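Local coordinates for protein putative SnoaL-like polyketide cyclase (Shewanella putrefaciens, PDB 3GZB) that is of unknown activity but, as a member of the SnoaL-like family with an NTF2-type fold, may act as a polyketide cyclase, at residues V27-A32 / I42-R47. Residues are numbered along the deposited sequence; the frame is centred on the assembly and turned at random.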
loop_
_atom_site.group_PDB
_atom_site.type_symbol
_atom_site.label_atom_id
_atom_site.label_comp_id
_atom_site.label_asym_id
_atom_site.label_seq_id
_atom_site.Cartn_x
_atom_site.Cartn_y
_atom_site.Cartn_z
ATOM N N VAL A 27 -7.693 2.438 13.214
ATOM C CA VAL A 27 -6.859 2.231 14.385
ATOM C C VAL A 27 -7.483 1.193 15.339
ATOM O O VAL A 27 -6.793 0.281 15.853
ATOM C CB VAL A 27 -6.560 3.544 15.107
ATOM C CG1 VAL A 27 -5.821 3.322 16.428
ATOM C CG2 VAL A 27 -5.762 4.520 14.180
ATOM N N LYS A 28 -8.769 1.304 15.608
ATOM C CA LYS A 28 -9.476 0.337 16.476
ATOM C C LYS A 28 -9.351 -1.086 15.951
ATOM O O LYS A 28 -9.069 -2.028 16.705
ATOM C CB LYS A 28 -10.957 0.713 16.597
ATOM C CG LYS A 28 -11.180 2.100 17.231
ATOM C CD LYS A 28 -12.579 2.251 17.695
ATOM C CE LYS A 28 -12.746 3.425 18.634
ATOM N NZ LYS A 28 -14.075 3.320 19.264
ATOM N N TYR A 29 -9.586 -1.229 14.660
ATOM C CA TYR A 29 -9.441 -2.556 14.016
ATOM C C TYR A 29 -8.036 -3.131 14.132
ATOM O O TYR A 29 -7.870 -4.285 14.527
ATOM C CB TYR A 29 -9.892 -2.474 12.596
ATOM C CG TYR A 29 -9.667 -3.710 11.750
ATOM C CD1 TYR A 29 -10.584 -4.729 11.718
ATOM C CD2 TYR A 29 -8.532 -3.862 10.982
ATOM C CE1 TYR A 29 -10.396 -5.819 10.868
ATOM C CE2 TYR A 29 -8.324 -4.938 10.163
ATOM C CZ TYR A 29 -9.244 -5.939 10.127
ATOM O OH TYR A 29 -9.108 -7.028 9.288
HETATM N N MSE A 30 -7.025 -2.307 13.799
HETATM C CA MSE A 30 -5.660 -2.787 13.840
HETATM C C MSE A 30 -5.201 -3.089 15.273
HETATM O O MSE A 30 -4.387 -3.992 15.469
HETATM C CB MSE A 30 -4.725 -1.801 13.172
HETATM C CG MSE A 30 -4.988 -1.618 11.712
HETATM SE SE MSE A 30 -4.840 -3.199 10.614
HETATM C CE MSE A 30 -3.019 -3.710 11.022
ATOM N N ASP A 31 -5.620 -2.295 16.246
ATOM C CA ASP A 31 -5.275 -2.609 17.641
ATOM C C ASP A 31 -5.889 -3.973 18.017
ATOM O O ASP A 31 -5.191 -4.817 18.604
ATOM C CB ASP A 31 -5.725 -1.496 18.608
ATOM C CG ASP A 31 -4.700 -0.361 18.685
ATOM O OD1 ASP A 31 -3.541 -0.628 18.336
ATOM O OD2 ASP A 31 -5.038 0.779 19.095
ATOM N N ALA A 32 -7.135 -4.220 17.656
ATOM C CA ALA A 32 -7.752 -5.545 17.914
ATOM C C ALA A 32 -6.996 -6.680 17.241
ATOM O O ALA A 32 -6.700 -7.709 17.843
ATOM C CB ALA A 32 -9.247 -5.565 17.501
ATOM N N ILE A 42 -14.166 -9.811 15.344
ATOM C CA ILE A 42 -15.241 -10.384 14.539
ATOM C C ILE A 42 -16.402 -9.392 14.374
ATOM O O ILE A 42 -17.155 -9.515 13.395
ATOM C CB ILE A 42 -15.670 -11.752 15.046
ATOM C CG1 ILE A 42 -16.383 -12.543 13.929
ATOM C CG2 ILE A 42 -16.487 -11.585 16.308
ATOM C CD1 ILE A 42 -16.754 -13.989 14.324
ATOM N N THR A 43 -16.537 -8.413 15.279
ATOM C CA THR A 43 -17.553 -7.336 15.101
ATOM C C THR A 43 -17.333 -6.516 13.838
ATOM O O THR A 43 -18.264 -5.863 13.351
ATOM C CB THR A 43 -17.668 -6.389 16.286
ATOM O OG1 THR A 43 -16.603 -5.455 16.329
ATOM C CG2 THR A 43 -17.795 -7.134 17.642
ATOM N N PHE A 44 -16.118 -6.533 13.287
ATOM C CA PHE A 44 -15.832 -5.766 12.108
ATOM C C PHE A 44 -16.083 -6.568 10.824
ATOM O O PHE A 44 -15.923 -6.024 9.726
ATOM C CB PHE A 44 -14.355 -5.338 12.072
ATOM C CG PHE A 44 -14.017 -4.206 13.002
ATOM C CD1 PHE A 44 -13.594 -4.453 14.302
ATOM C CD2 PHE A 44 -14.075 -2.896 12.559
ATOM C CE1 PHE A 44 -13.258 -3.368 15.137
ATOM C CE2 PHE A 44 -13.747 -1.842 13.410
ATOM C CZ PHE A 44 -13.351 -2.081 14.670
ATOM N N TYR A 45 -16.501 -7.831 10.927
ATOM C CA TYR A 45 -16.693 -8.649 9.736
ATOM C C TYR A 45 -18.141 -9.101 9.591
ATOM O O TYR A 45 -18.881 -9.259 10.589
ATOM C CB TYR A 45 -15.832 -9.934 9.781
ATOM C CG TYR A 45 -14.344 -9.743 9.857
ATOM C CD1 TYR A 45 -13.702 -8.739 9.160
ATOM C CD2 TYR A 45 -13.569 -10.597 10.638
ATOM C CE1 TYR A 45 -12.322 -8.601 9.207
ATOM C CE2 TYR A 45 -12.199 -10.467 10.715
ATOM C CZ TYR A 45 -11.566 -9.444 10.009
ATOM O OH TYR A 45 -10.184 -9.367 10.091
ATOM N N ASN A 46 -18.555 -9.319 8.359
ATOM C CA ASN A 46 -19.744 -10.131 8.062
ATOM C C ASN A 46 -19.456 -11.199 7.030
ATOM O O ASN A 46 -18.279 -11.444 6.721
ATOM C CB ASN A 46 -20.941 -9.247 7.695
ATOM C CG ASN A 46 -20.872 -8.694 6.315
ATOM O OD1 ASN A 46 -19.887 -8.842 5.576
ATOM N ND2 ASN A 46 -21.969 -8.041 5.917
ATOM N N ARG A 47 -20.471 -11.893 6.528
ATOM C CA ARG A 47 -20.243 -13.012 5.629
ATOM C C ARG A 47 -19.582 -12.601 4.289
ATOM O O ARG A 47 -19.071 -13.466 3.583
ATOM C CB ARG A 47 -21.573 -13.744 5.345
ATOM C CG ARG A 47 -22.556 -12.965 4.523
ATOM C CD ARG A 47 -23.867 -13.749 4.442
ATOM N NE ARG A 47 -24.859 -13.224 3.516
ATOM C CZ ARG A 47 -25.988 -13.879 3.228
ATOM N NH1 ARG A 47 -26.234 -15.056 3.806
ATOM N NH2 ARG A 47 -26.872 -13.376 2.369
#
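Y29 and F44 make an edge-to-face (T-shaped) aromatic pair: the ring centroids lie 5.4 Å apart and the planes stand at 77°. Y29 CD1 comes to 3.7 Å from F44 CG. The same face of F44 takes a CH-pi contact, with Y29 CB 4.0 Å from the ring centroid and only 12° off its normal. With CG anti to the backbone N (chi1 174°), the Y29 ring presents its CD1 edge to F44 and carries its hydroxyl on to Y45. Apolar contact continues there, where Y29 CE1 lies 3.8 Å from Y45 CE1. K28 CB adds a looser, oblique touch at F44 CZ.

The contact fastens helix 21-34 to the loop between helix 38-42 and strand 50-53, in a SnoaL-like domain of the NTF2 clan, whose cone-like fold sets helices against a curved sheet. A type I turn from I42 to Y45, closed by Y45 N to I42 O at 3.1 Å, presents F44 and Y45 together.

The polar link is a hydrogen bond of 2.7 Å between Y29 OH and Y45 OH, in which either hydroxyl could donate. Y29 OH also bonds H138 ND1, so the hydroxyl of the buried Y29 has two partners. A leucine replacing Y29 would probably leave the Y45 hydroxyl and H138 without this shared mate.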